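Local coordinates for putative acyl-CoA dehydrogenase (Burkholderia xenovorans, PDB 5JSC), which is a flavoprotein of the acyl-CoA dehydrogenase family that binds flavin-adenine dinucleotide in a four-chain assembly, at residues A143-E148 and T176-G181; A338-S343 and V387-V392; A35-W40 and C92-T97. All coordinates share one frame; numbering follows the deposited sequence.

Interaction 1 of 3, residues A143-E148 and T176-G181; sequences AFALSE and TWISNG. With FAD (flavin-adenine dinucleotide), chain M.
T176 meets the end of A143-E148 backbone to backbone: its N donates to S147 O at 2.9 Å with an N-H...O angle of 157°. Beta-branching suits threonine to this extended chain, and its methyl CG2 packs on the backbone, 3.7 Å from E148 C. The chain turns a corner at W177, whose CB packs against the flavin and the first ribityl carbon; S147 CB lies at the indole edge, and NE1 gives its proton to a water that also bonds E148 O and a phosphate oxygen of the cofactor. I178 then turns back to the first segment, a branched apolar side chain whose CD1 packs between the A145 backbone and FAD O2, 3.7 Å from A145 CA. Between them the two nearly antiparallel segments form part of the flavin-binding site in the middle, beta-rich domain of the acyl-CoA dehydrogenase fold: F144 O accepts from FAD N3 at 2.8 Å, the N-H groups of L146 and S147 converge on O2, and the short serine side chain lets S147 OG donate to FAD N1 at 2.8 Å. S179 works from the other end of the ring, its N bonding FAD O4 at 2.9 Å. With OG anti to the carbonyl carbon (chi1 -67°), the small hydroxyl also donates to FAD N5 at 2.9 Å. S179 O touches A143 CB at 3.5 Å and, through a second water, is joined to F144 N and FAD O4. N180 takes the left-handed third position of the type II turn I178-G181, which asparagine tolerates well, and its ND2 bonds A142 O. G181 N closes the turn on I178 O.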
loop_
_atom_site.group_PDB
_atom_site.type_symbol
_atom_site.label_atom_id
_atom_site.label_comp_id
_atom_site.label_asym_id
_atom_site.label_seq_id
_atom_site.Cartn_x
_atom_site.Cartn_y
_atom_site.Cartn_z
ATOM N N ALA C 143 -9.597 -16.182 -32.948
ATOM C CA ALA C 143 -9.624 -14.825 -32.411
ATOM C C ALA C 143 -11.010 -14.524 -31.853
ATOM O O ALA C 143 -12.012 -15.101 -32.283
ATOM C CB ALA C 143 -9.237 -13.795 -33.478
ATOM N N PHE C 144 -11.042 -13.592 -30.904
ATOM C CA PHE C 144 -12.210 -13.249 -30.091
ATOM C C PHE C 144 -12.413 -11.746 -30.234
ATOM O O PHE C 144 -11.617 -10.966 -29.706
ATOM C CB PHE C 144 -11.941 -13.649 -28.640
ATOM C CG PHE C 144 -13.069 -13.396 -27.672
ATOM C CD1 PHE C 144 -14.108 -14.304 -27.542
ATOM C CD2 PHE C 144 -13.037 -12.299 -26.811
ATOM C CE1 PHE C 144 -15.121 -14.104 -26.620
ATOM C CE2 PHE C 144 -14.048 -12.099 -25.875
ATOM C CZ PHE C 144 -15.090 -13.001 -25.783
ATOM N N ALA C 145 -13.440 -11.332 -30.972
ATOM C CA ALA C 145 -13.597 -9.918 -31.351
ATOM C C ALA C 145 -14.803 -9.308 -30.632
ATOM O O ALA C 145 -15.940 -9.346 -31.122
ATOM C CB ALA C 145 -13.715 -9.766 -32.874
ATOM N N LEU C 146 -14.534 -8.699 -29.479
ATOM C CA LEU C 146 -15.546 -8.123 -28.604
ATOM C C LEU C 146 -15.389 -6.620 -28.457
ATOM O O LEU C 146 -16.356 -5.871 -28.666
ATOM C CB LEU C 146 -15.470 -8.799 -27.224
ATOM C CG LEU C 146 -16.514 -8.375 -26.188
ATOM C CD1 LEU C 146 -17.913 -8.684 -26.709
ATOM C CD2 LEU C 146 -16.258 -9.064 -24.837
ATOM N N SER C 147 -14.186 -6.161 -28.129
ATOM C CA SER C 147 -13.921 -4.753 -27.844
ATOM C C SER C 147 -14.003 -3.881 -29.097
ATOM O O SER C 147 -13.699 -4.315 -30.213
ATOM C CB SER C 147 -12.531 -4.609 -27.225
ATOM O OG SER C 147 -12.434 -5.374 -26.039
ATOM N N GLU C 148 -14.368 -2.622 -28.887
ATOM C CA GLU C 148 -14.521 -1.618 -29.928
ATOM C C GLU C 148 -13.762 -0.366 -29.523
ATOM O O GLU C 148 -13.499 -0.154 -28.334
ATOM C CB GLU C 148 -16.006 -1.288 -30.141
ATOM C CG GLU C 148 -16.816 -2.523 -30.492
ATOM C CD GLU C 148 -18.265 -2.238 -30.769
ATOM O OE1 GLU C 148 -18.740 -1.127 -30.444
ATOM O OE2 GLU C 148 -18.934 -3.139 -31.313
ATOM N N THR C 176 -11.614 -3.523 -32.103
ATOM C CA THR C 176 -10.198 -3.196 -32.024
ATOM C C THR C 176 -9.557 -3.855 -30.805
ATOM O O THR C 176 -10.227 -4.474 -29.969
ATOM C CB THR C 176 -9.976 -1.671 -32.047
ATOM O OG1 THR C 176 -8.617 -1.414 -32.408
ATOM C CG2 THR C 176 -10.288 -1.024 -30.683
ATOM N N TRP C 177 -8.226 -3.731 -30.743
ATOM C CA TRP C 177 -7.375 -4.472 -29.801
ATOM C C TRP C 177 -7.527 -5.975 -29.984
ATOM O O TRP C 177 -7.434 -6.732 -29.016
ATOM C CB TRP C 177 -7.647 -4.120 -28.328
ATOM C CG TRP C 177 -7.861 -2.657 -28.040
ATOM C CD1 TRP C 177 -9.014 -2.072 -27.589
ATOM C CD2 TRP C 177 -6.905 -1.604 -28.184
ATOM N NE1 TRP C 177 -8.832 -0.708 -27.451
ATOM C CE2 TRP C 177 -7.547 -0.401 -27.818
ATOM C CE3 TRP C 177 -5.569 -1.558 -28.599
ATOM C CZ2 TRP C 177 -6.900 0.832 -27.858
ATOM C CZ3 TRP C 177 -4.923 -0.335 -28.628
ATOM C CH2 TRP C 177 -5.588 0.845 -28.266
ATOM N N ILE C 178 -7.768 -6.428 -31.210
ATOM C CA ILE C 178 -8.137 -7.826 -31.424
ATOM C C ILE C 178 -6.865 -8.662 -31.520
ATOM O O ILE C 178 -6.092 -8.529 -32.474
ATOM C CB ILE C 178 -9.016 -7.997 -32.669
ATOM C CG1 ILE C 178 -10.299 -7.170 -32.520
ATOM C CG2 ILE C 178 -9.342 -9.479 -32.880
ATOM C CD1 ILE C 178 -10.989 -7.356 -31.176
ATOM N N SER C 179 -6.655 -9.532 -30.525
ATOM C CA SER C 179 -5.520 -10.444 -30.529
ATOM C C SER C 179 -5.583 -11.387 -31.724
ATOM O O SER C 179 -6.648 -11.907 -32.065
ATOM C CB SER C 179 -5.504 -11.250 -29.232
ATOM O OG SER C 179 -5.235 -10.406 -28.128
ATOM N N ASN C 180 -4.422 -11.637 -32.336
ATOM C CA ASN C 180 -4.289 -12.361 -33.599
ATOM C C ASN C 180 -4.952 -11.630 -34.760
ATOM O O ASN C 180 -5.092 -12.200 -35.852
ATOM C CB ASN C 180 -4.838 -13.801 -33.512
ATOM C CG ASN C 180 -3.960 -14.707 -32.673
ATOM O OD1 ASN C 180 -2.776 -14.423 -32.464
ATOM N ND2 ASN C 180 -4.527 -15.807 -32.192
ATOM N N GLY C 181 -5.367 -10.378 -34.562
ATOM C CA GLY C 181 -5.941 -9.626 -35.659
ATOM C C GLY C 181 -4.971 -9.537 -36.818
ATOM O O GLY C 181 -3.791 -9.227 -36.625
HETATM P PA FAD M . -12.217 1.576 -21.172
HETATM O O1A FAD M . -13.420 0.719 -21.301
HETATM O O2A FAD M . -12.308 2.997 -21.733
HETATM O O5B FAD M . -11.815 1.624 -19.636
HETATM C C5B FAD M . -10.738 2.481 -19.211
HETATM C C4B FAD M . -10.504 2.166 -17.757
HETATM O O4B FAD M . -11.674 2.538 -17.006
HETATM C C3B FAD M . -10.341 0.688 -17.430
HETATM O O3B FAD M . -9.035 0.187 -17.730
HETATM C C2B FAD M . -10.680 0.658 -15.938
HETATM O O2B FAD M . -9.533 1.021 -15.168
HETATM C C1B FAD M . -11.745 1.763 -15.825
HETATM N N9A FAD M . -13.119 1.297 -15.682
HETATM C C8A FAD M . -13.822 0.501 -16.548
HETATM N N7A FAD M . -15.074 0.316 -16.208
HETATM C C5A FAD M . -15.206 1.039 -15.029
HETATM C C6A FAD M . -16.299 1.261 -14.171
HETATM N N6A FAD M . -17.513 0.734 -14.362
HETATM N N1A FAD M . -16.099 2.040 -13.085
HETATM C C2A FAD M . -14.877 2.549 -12.876
HETATM N N3A FAD M . -13.772 2.409 -13.617
HETATM C C4A FAD M . -14.007 1.641 -14.690
HETATM N N1 FAD M . -10.381 -7.204 -26.751
HETATM C C2 FAD M . -11.014 -8.145 -27.519
HETATM O O2 FAD M . -12.222 -8.061 -27.800
HETATM N N3 FAD M . -10.302 -9.209 -28.007
HETATM C C4 FAD M . -8.958 -9.447 -27.797
HETATM O O4 FAD M . -8.397 -10.386 -28.355
HETATM C C4X FAD M . -8.304 -8.477 -26.968
HETATM N N5 FAD M . -7.020 -8.596 -26.778
HETATM C C5X FAD M . -6.354 -7.555 -26.151
HETATM C C6 FAD M . -4.963 -7.596 -26.082
HETATM C C7 FAD M . -4.238 -6.532 -25.558
HETATM C C7M FAD M . -2.732 -6.599 -25.545
HETATM C C8 FAD M . -4.924 -5.404 -25.067
HETATM C C8M FAD M . -4.175 -4.225 -24.494
HETATM C C9 FAD M . -6.313 -5.370 -25.117
HETATM C C9A FAD M . -7.033 -6.430 -25.660
HETATM N N10 FAD M . -8.435 -6.380 -25.817
HETATM C C10 FAD M . -9.096 -7.375 -26.495
HETATM C "C1'" FAD M . -9.159 -5.177 -25.385
HETATM C "C2'" FAD M . -9.397 -5.122 -23.880
HETATM O "O2'" FAD M . -10.355 -6.099 -23.479
HETATM C "C3'" FAD M . -9.901 -3.729 -23.503
HETATM O "O3'" FAD M . -8.803 -2.853 -23.713
HETATM C "C4'" FAD M . -10.386 -3.615 -22.059
HETATM O "O4'" FAD M . -11.626 -4.312 -21.926
HETATM C "C5'" FAD M . -10.550 -2.170 -21.631
HETATM O "O5'" FAD M . -11.449 -1.533 -22.562
HETATM P P FAD M . -10.978 -0.088 -23.137
HETATM O O1P FAD M . -9.589 -0.152 -23.671
HETATM O O2P FAD M . -12.013 0.405 -24.101
HETATM O O3P FAD M . -10.972 0.861 -21.856
HETATM O O HOH W 1 -8.836 -12.072 -30.431
HETATM O O HOH W 2 -11.365 0.562 -26.724
#

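Interaction 2 of 3, residues A338-S343 and V387-V392; sequences AKWHAS and VQQLIV. With FAD (flavin-adenine dinucleotide), chain M; SO4 (sulfate ion), chain P.
W340 begins its contact at CB, which rests 3.9 Å from Q388 CB, where the two helices come close. CG stands anti to the backbone N (chi1 165°), which carries the indole out beside Q389, one face turned to it. Further out, CD2 and CE2 pass beneath Q389 CG, which sits over the six-membered ring in a CH-pi contact, 3.5 Å from its centroid and only 13° off the normal. CZ2 also meets the amide end, with Q389 NE2 3.6 Å away. At the far rim CZ3 comes 4.3 Å from V392 CG2, an edge contact near the ring plane. An indole is apt here, its broad face taking Q389 CG while its rim reaches V392. The short helical segments cross at 137° with axes 9.4 Å apart. The K339 and Q388 side chains cross at about a right angle, with K339 CD 3.8 Å from Q388 NE2; both K339 NZ and Q388 NE2 bond G383 O. In this C-terminal domain W340 also packs on L309 of the third subunit, and V387 and L390 line the adenine of FAD. No hydrogen bond joins the segments, so dispersion and CH-pi attraction hold them, while K339 NZ and Q388 NE2 find partners outside.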
loop_
_atom_site.group_PDB
_atom_site.type_symbol
_atom_site.label_atom_id
_atom_site.label_comp_id
_atom_site.label_asym_id
_atom_site.label_seq_id
_atom_site.Cartn_x
_atom_site.Cartn_y
_atom_site.Cartn_z
ATOM N N ALA C 338 -9.154 -14.150 -8.839
ATOM C CA ALA C 338 -7.854 -14.666 -9.253
ATOM C C ALA C 338 -7.210 -13.755 -10.284
ATOM O O ALA C 338 -6.017 -13.448 -10.193
ATOM C CB ALA C 338 -8.011 -16.077 -9.814
ATOM N N LYS C 339 -7.988 -13.329 -11.291
ATOM C CA LYS C 339 -7.444 -12.493 -12.357
ATOM C C LYS C 339 -6.954 -11.163 -11.794
ATOM O O LYS C 339 -5.848 -10.709 -12.104
ATOM C CB LYS C 339 -8.517 -12.289 -13.436
ATOM C CG LYS C 339 -8.013 -11.771 -14.789
ATOM C CD LYS C 339 -7.943 -10.256 -14.849
ATOM C CE LYS C 339 -7.501 -9.774 -16.225
ATOM N NZ LYS C 339 -7.428 -8.271 -16.306
ATOM N N TRP C 340 -7.775 -10.538 -10.957
ATOM C CA TRP C 340 -7.403 -9.303 -10.273
ATOM C C TRP C 340 -6.121 -9.477 -9.468
ATOM O O TRP C 340 -5.131 -8.759 -9.677
ATOM C CB TRP C 340 -8.586 -8.896 -9.388
ATOM C CG TRP C 340 -8.377 -7.872 -8.306
ATOM C CD1 TRP C 340 -7.337 -6.999 -8.148
ATOM C CD2 TRP C 340 -9.279 -7.621 -7.229
ATOM N NE1 TRP C 340 -7.541 -6.223 -7.022
ATOM C CE2 TRP C 340 -8.733 -6.591 -6.449
ATOM C CE3 TRP C 340 -10.511 -8.177 -6.849
ATOM C CZ2 TRP C 340 -9.361 -6.119 -5.302
ATOM C CZ3 TRP C 340 -11.129 -7.705 -5.707
ATOM C CH2 TRP C 340 -10.559 -6.678 -4.953
ATOM N N HIS C 341 -6.114 -10.427 -8.533
ATOM C CA HIS C 341 -4.991 -10.553 -7.602
ATOM C C HIS C 341 -3.710 -10.955 -8.322
ATOM O O HIS C 341 -2.625 -10.418 -8.051
ATOM C CB HIS C 341 -5.341 -11.583 -6.526
ATOM C CG HIS C 341 -4.334 -11.688 -5.425
ATOM N ND1 HIS C 341 -3.121 -12.328 -5.575
ATOM C CD2 HIS C 341 -4.384 -11.268 -4.139
ATOM C CE1 HIS C 341 -2.455 -12.267 -4.436
ATOM N NE2 HIS C 341 -3.202 -11.635 -3.547
ATOM N N ALA C 342 -3.804 -11.929 -9.224
ATOM C CA ALA C 342 -2.576 -12.420 -9.844
ATOM C C ALA C 342 -1.972 -11.385 -10.785
ATOM O O ALA C 342 -0.748 -11.273 -10.877
ATOM C CB ALA C 342 -2.846 -13.739 -10.571
ATOM N N SER C 343 -2.802 -10.622 -11.505
ATOM C CA SER C 343 -2.238 -9.637 -12.427
ATOM C C SER C 343 -1.667 -8.445 -11.671
ATOM O O SER C 343 -0.558 -7.981 -11.978
ATOM C CB SER C 343 -3.291 -9.180 -13.444
ATOM O OG SER C 343 -4.400 -8.561 -12.809
ATOM N N VAL C 387 -12.919 -3.475 -13.261
ATOM C CA VAL C 387 -14.097 -4.272 -13.597
ATOM C C VAL C 387 -14.170 -5.503 -12.705
ATOM O O VAL C 387 -15.240 -5.847 -12.186
ATOM C CB VAL C 387 -14.074 -4.653 -15.091
ATOM C CG1 VAL C 387 -15.197 -5.623 -15.424
ATOM C CG2 VAL C 387 -14.161 -3.412 -15.963
ATOM N N GLN C 388 -13.033 -6.180 -12.503
ATOM C CA GLN C 388 -13.018 -7.363 -11.642
ATOM C C GLN C 388 -13.425 -7.010 -10.215
ATOM O O GLN C 388 -14.185 -7.752 -9.576
ATOM C CB GLN C 388 -11.626 -8.023 -11.645
ATOM C CG GLN C 388 -11.018 -8.268 -13.025
ATOM C CD GLN C 388 -11.807 -9.256 -13.890
ATOM O OE1 GLN C 388 -12.640 -10.019 -13.397
ATOM N NE2 GLN C 388 -11.546 -9.228 -15.190
ATOM N N GLN C 389 -12.910 -5.892 -9.688
ATOM C CA GLN C 389 -13.248 -5.486 -8.323
ATOM C C GLN C 389 -14.742 -5.270 -8.160
ATOM O O GLN C 389 -15.331 -5.671 -7.151
ATOM C CB GLN C 389 -12.533 -4.195 -7.951
ATOM C CG GLN C 389 -11.054 -4.266 -7.810
ATOM C CD GLN C 389 -10.498 -2.899 -7.465
ATOM O OE1 GLN C 389 -10.485 -1.999 -8.300
ATOM N NE2 GLN C 389 -10.072 -2.724 -6.221
ATOM N N LEU C 390 -15.366 -4.596 -9.127
ATOM C CA LEU C 390 -16.793 -4.335 -9.024
ATOM C C LEU C 390 -17.610 -5.614 -9.154
ATOM O O LEU C 390 -18.650 -5.742 -8.500
ATOM C CB LEU C 390 -17.207 -3.310 -10.076
ATOM C CG LEU C 390 -16.571 -1.929 -9.913
ATOM C CD1 LEU C 390 -16.831 -1.085 -11.158
ATOM C CD2 LEU C 390 -17.107 -1.242 -8.659
ATOM N N ILE C 391 -17.160 -6.569 -9.974
ATOM C CA ILE C 391 -17.832 -7.868 -10.031
ATOM C C ILE C 391 -17.849 -8.508 -8.649
ATOM O O ILE C 391 -18.887 -8.990 -8.174
ATOM C CB ILE C 391 -17.149 -8.791 -11.060
ATOM C CG1 ILE C 391 -17.433 -8.324 -12.489
ATOM C CG2 ILE C 391 -17.594 -10.253 -10.864
ATOM C CD1 ILE C 391 -16.539 -8.986 -13.522
ATOM N N VAL C 392 -16.695 -8.520 -7.982
ATOM C CA VAL C 392 -16.613 -9.155 -6.672
ATOM C C VAL C 392 -17.469 -8.407 -5.656
ATOM O O VAL C 392 -18.232 -9.017 -4.897
ATOM C CB VAL C 392 -15.147 -9.245 -6.219
ATOM C CG1 VAL C 392 -15.071 -9.746 -4.783
ATOM C CG2 VAL C 392 -14.349 -10.165 -7.164
HETATM P PA FAD M . -12.217 1.576 -21.172
HETATM O O1A FAD M . -13.420 0.719 -21.301
HETATM O O2A FAD M . -12.308 2.997 -21.733
HETATM O O5B FAD M . -11.815 1.624 -19.636
HETATM C C5B FAD M . -10.738 2.481 -19.211
HETATM C C4B FAD M . -10.504 2.166 -17.757
HETATM O O4B FAD M . -11.674 2.538 -17.006
HETATM C C3B FAD M . -10.341 0.688 -17.430
HETATM O O3B FAD M . -9.035 0.187 -17.730
HETATM C C2B FAD M . -10.680 0.658 -15.938
HETATM O O2B FAD M . -9.533 1.021 -15.168
HETATM C C1B FAD M . -11.745 1.763 -15.825
HETATM N N9A FAD M . -13.119 1.297 -15.682
HETATM C C8A FAD M . -13.822 0.501 -16.548
HETATM N N7A FAD M . -15.074 0.316 -16.208
HETATM C C5A FAD M . -15.206 1.039 -15.029
HETATM C C6A FAD M . -16.299 1.261 -14.171
HETATM N N6A FAD M . -17.513 0.734 -14.362
HETATM N N1A FAD M . -16.099 2.040 -13.085
HETATM C C2A FAD M . -14.877 2.549 -12.876
HETATM N N3A FAD M . -13.772 2.409 -13.617
HETATM C C4A FAD M . -14.007 1.641 -14.690
HETATM N N1 FAD M . -10.381 -7.204 -26.751
HETATM C C2 FAD M . -11.014 -8.145 -27.519
HETATM O O2 FAD M . -12.222 -8.061 -27.800
HETATM N N3 FAD M . -10.302 -9.209 -28.007
HETATM C C4 FAD M . -8.958 -9.447 -27.797
HETATM O O4 FAD M . -8.397 -10.386 -28.355
HETATM C C4X FAD M . -8.304 -8.477 -26.968
HETATM N N5 FAD M . -7.020 -8.596 -26.778
HETATM C C5X FAD M . -6.354 -7.555 -26.151
HETATM C C6 FAD M . -4.963 -7.596 -26.082
HETATM C C7 FAD M . -4.238 -6.532 -25.558
HETATM C C7M FAD M . -2.732 -6.599 -25.545
HETATM C C8 FAD M . -4.924 -5.404 -25.067
HETATM C C8M FAD M . -4.175 -4.225 -24.494
HETATM C C9 FAD M . -6.313 -5.370 -25.117
HETATM C C9A FAD M . -7.033 -6.430 -25.660
HETATM N N10 FAD M . -8.435 -6.380 -25.817
HETATM C C10 FAD M . -9.096 -7.375 -26.495
HETATM C "C1'" FAD M . -9.159 -5.177 -25.385
HETATM C "C2'" FAD M . -9.397 -5.122 -23.880
HETATM O "O2'" FAD M . -10.355 -6.099 -23.479
HETATM C "C3'" FAD M . -9.901 -3.729 -23.503
HETATM O "O3'" FAD M . -8.803 -2.853 -23.713
HETATM C "C4'" FAD M . -10.386 -3.615 -22.059
HETATM O "O4'" FAD M . -11.626 -4.312 -21.926
HETATM C "C5'" FAD M . -10.550 -2.170 -21.631
HETATM O "O5'" FAD M . -11.449 -1.533 -22.562
HETATM P P FAD M . -10.978 -0.088 -23.137
HETATM O O1P FAD M . -9.589 -0.152 -23.671
HETATM O O2P FAD M . -12.013 0.405 -24.101
HETATM O O3P FAD M . -10.972 0.861 -21.856
HETATM S S SO4 P . -0.377 -10.650 -1.047
HETATM O O1 SO4 P . -0.193 -12.102 -1.011
HETATM O O2 SO4 P . -1.791 -10.337 -0.842
HETATM O O3 SO4 P . 0.049 -10.132 -2.355
HETATM O O4 SO4 P . 0.403 -10.060 0.044
#

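Interaction 3 of 3, residues A35-W40 and C92-T97; sequences AGIEAW and CLLRET. With EDO (1,2-ethanediol), chain O.
The carboxylate of E38 is the flat group that reaches across to the second helix, where its OE1 touches T97 CG2 at 3.5 Å. A bend at chi2 (62°) folds the chain back to bring it there. Both oxygens have partners beyond the pair: OE1 bonds H101 NE2 and OE2 makes a salt bridge with R42, so a charged residue can lie beside a methyl group without losing polar partners. A second carboxylate, on E96, lies apart from A35-W40; each of its oxygens accepts a hydroxyl of a 1,2-ethanediol molecule, probably from the crystallisation liquor, and the group is also held by R274 and Y319. The indole of W40 meets W69 edge-to-face. Between the helices the filling is aliphatic. I37 points toward the second segment and crosses L94 obliquely, its CB 3.6 Å from L94 CD2, while the I37 and T97 side chains pass each other in opposite directions, I37 CG2 lying 3.7 Å from T97 OG1. Branched isoleucine suits this place because one branch serves leucine and the other threonine. T97 suits its place as well: with OG1 anti to the carbonyl carbon (chi1 -53°), the hydroxyl donates to L93 O at 2.8 Å, one turn back in its own helix. T97 N reaches the same oxygen from the opposite face of its plane, and the methyl is left to meet E38. The short segments run roughly parallel, 29° apart with axes 9.6 Å from each other. Helix 28-44 thus lies along one flank of helix 88-101 in the all-helical N-terminal domain, while L94 and R95 touch helix 103-122 and C92 rests on helices 250-286 and 298-325.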
loop_
_atom_site.group_PDB
_atom_site.type_symbol
_atom_site.label_atom_id
_atom_site.label_comp_id
_atom_site.label_asym_id
_atom_site.label_seq_id
_atom_site.Cartn_x
_atom_site.Cartn_y
_atom_site.Cartn_z
ATOM N N ALA C 35 4.897 -31.409 -15.966
ATOM C CA ALA C 35 6.233 -31.830 -16.374
ATOM C C ALA C 35 6.359 -31.838 -17.890
ATOM O O ALA C 35 7.400 -31.446 -18.439
ATOM C CB ALA C 35 6.551 -33.207 -15.795
ATOM N N GLY C 36 5.304 -32.269 -18.583
ATOM C CA GLY C 36 5.361 -32.344 -20.031
ATOM C C GLY C 36 5.468 -30.982 -20.686
ATOM O O GLY C 36 6.270 -30.791 -21.607
ATOM N N ILE C 37 4.671 -30.012 -20.224
ATOM C CA ILE C 37 4.749 -28.703 -20.864
ATOM C C ILE C 37 6.060 -28.011 -20.491
ATOM O O ILE C 37 6.642 -27.298 -21.316
ATOM C CB ILE C 37 3.503 -27.842 -20.544
ATOM C CG1 ILE C 37 3.545 -26.530 -21.332
ATOM C CG2 ILE C 37 3.345 -27.582 -19.050
ATOM C CD1 ILE C 37 3.481 -26.716 -22.831
ATOM N N GLU C 38 6.577 -28.242 -19.278
ATOM C CA GLU C 38 7.890 -27.695 -18.932
ATOM C C GLU C 38 8.980 -28.242 -19.846
ATOM O O GLU C 38 9.841 -27.487 -20.323
ATOM C CB GLU C 38 8.227 -27.985 -17.469
ATOM C CG GLU C 38 9.656 -27.599 -17.053
ATOM C CD GLU C 38 9.972 -26.108 -17.186
ATOM O OE1 GLU C 38 9.037 -25.282 -17.213
ATOM O OE2 GLU C 38 11.175 -25.762 -17.250
ATOM N N ALA C 39 8.970 -29.555 -20.095
ATOM C CA ALA C 39 9.956 -30.136 -20.997
ATOM C C ALA C 39 9.809 -29.582 -22.409
ATOM O O ALA C 39 10.811 -29.336 -23.096
ATOM C CB ALA C 39 9.829 -31.661 -21.006
ATOM N N TRP C 40 8.565 -29.388 -22.867
ATOM C CA TRP C 40 8.360 -28.790 -24.181
ATOM C C TRP C 40 8.967 -27.392 -24.236
ATOM O O TRP C 40 9.646 -27.035 -25.207
ATOM C CB TRP C 40 6.862 -28.756 -24.529
ATOM C CG TRP C 40 6.607 -28.225 -25.932
ATOM C CD1 TRP C 40 6.488 -28.962 -27.081
ATOM C CD2 TRP C 40 6.488 -26.848 -26.330
ATOM N NE1 TRP C 40 6.295 -28.130 -28.162
ATOM C CE2 TRP C 40 6.292 -26.830 -27.728
ATOM C CE3 TRP C 40 6.524 -25.635 -25.640
ATOM C CZ2 TRP C 40 6.137 -25.645 -28.446
ATOM C CZ3 TRP C 40 6.372 -24.454 -26.354
ATOM C CH2 TRP C 40 6.181 -24.470 -27.744
ATOM N N CYS C 92 -4.767 -23.683 -17.128
ATOM C CA CYS C 92 -4.005 -22.779 -16.273
ATOM C C CYS C 92 -2.548 -23.217 -16.144
ATOM O O CYS C 92 -1.637 -22.384 -16.228
ATOM C CB CYS C 92 -4.673 -22.678 -14.903
ATOM S SG CYS C 92 -6.173 -21.670 -14.941
ATOM N N LEU C 93 -2.300 -24.513 -15.932
ATOM C CA LEU C 93 -0.917 -24.974 -15.849
ATOM C C LEU C 93 -0.173 -24.729 -17.158
ATOM O O LEU C 93 1.029 -24.419 -17.151
ATOM C CB LEU C 93 -0.875 -26.461 -15.476
ATOM C CG LEU C 93 -1.204 -26.786 -14.016
ATOM C CD1 LEU C 93 -1.434 -28.296 -13.843
ATOM C CD2 LEU C 93 -0.091 -26.312 -13.106
ATOM N N LEU C 94 -0.859 -24.886 -18.295
ATOM C CA LEU C 94 -0.218 -24.622 -19.583
ATOM C C LEU C 94 0.157 -23.151 -19.720
ATOM O O LEU C 94 1.300 -22.823 -20.057
ATOM C CB LEU C 94 -1.130 -25.059 -20.730
ATOM C CG LEU C 94 -1.361 -26.574 -20.826
ATOM C CD1 LEU C 94 -2.411 -26.866 -21.880
ATOM C CD2 LEU C 94 -0.053 -27.308 -21.149
ATOM N N ARG C 95 -0.793 -22.244 -19.461
ATOM C CA ARG C 95 -0.469 -20.821 -19.566
ATOM C C ARG C 95 0.575 -20.410 -18.536
ATOM O O ARG C 95 1.494 -19.635 -18.845
ATOM C CB ARG C 95 -1.728 -19.969 -19.406
ATOM C CG ARG C 95 -2.622 -19.952 -20.627
ATOM C CD ARG C 95 -3.526 -18.711 -20.605
ATOM N NE ARG C 95 -2.790 -17.480 -20.917
ATOM C CZ ARG C 95 -3.363 -16.293 -21.105
ATOM N NH1 ARG C 95 -4.685 -16.166 -21.004
ATOM N NH2 ARG C 95 -2.617 -15.234 -21.407
ATOM N N GLU C 96 0.450 -20.902 -17.301
ATOM C CA GLU C 96 1.442 -20.565 -16.281
ATOM C C GLU C 96 2.845 -20.965 -16.726
ATOM O O GLU C 96 3.785 -20.162 -16.658
ATOM C CB GLU C 96 1.095 -21.234 -14.951
ATOM C CG GLU C 96 2.086 -20.868 -13.876
ATOM C CD GLU C 96 1.955 -21.687 -12.615
ATOM O OE1 GLU C 96 0.853 -22.179 -12.306
ATOM O OE2 GLU C 96 2.975 -21.829 -11.906
ATOM N N THR C 97 3.005 -22.204 -17.202
ATOM C CA THR C 97 4.330 -22.671 -17.599
ATOM C C THR C 97 4.822 -21.949 -18.843
ATOM O O THR C 97 5.985 -21.536 -18.908
ATOM C CB THR C 97 4.301 -24.178 -17.833
ATOM O OG1 THR C 97 3.755 -24.813 -16.674
ATOM C CG2 THR C 97 5.713 -24.726 -18.092
HETATM C C1 EDO O . 1.010 -24.002 -9.279
HETATM O O1 EDO O . 1.271 -22.637 -9.599
HETATM C C2 EDO O . 1.708 -24.910 -10.280
HETATM O O2 EDO O . 3.024 -24.419 -10.545
#

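In the fold
From the N terminus, interaction 3 closes first, a 51-residue excursion through helix 53-66 that brings helix 88-101 back alongside helix 28-44 in the N-terminal domain. Interaction 1 follows, closing a shorter loop of 27 residues, partly strand and without helix, in the beta-rich middle domain. Interaction 2 comes last, spanning 43 residues with much helix between two helices of the C-terminal domain. The three loops stand in series, neither nested nor crossed. Interactions 1 and 2, their centres about 21 Å apart, meet the same FAD at its flavin and adenine ends respectively, whereas interaction 3 lies across the chain's centre from interaction 1.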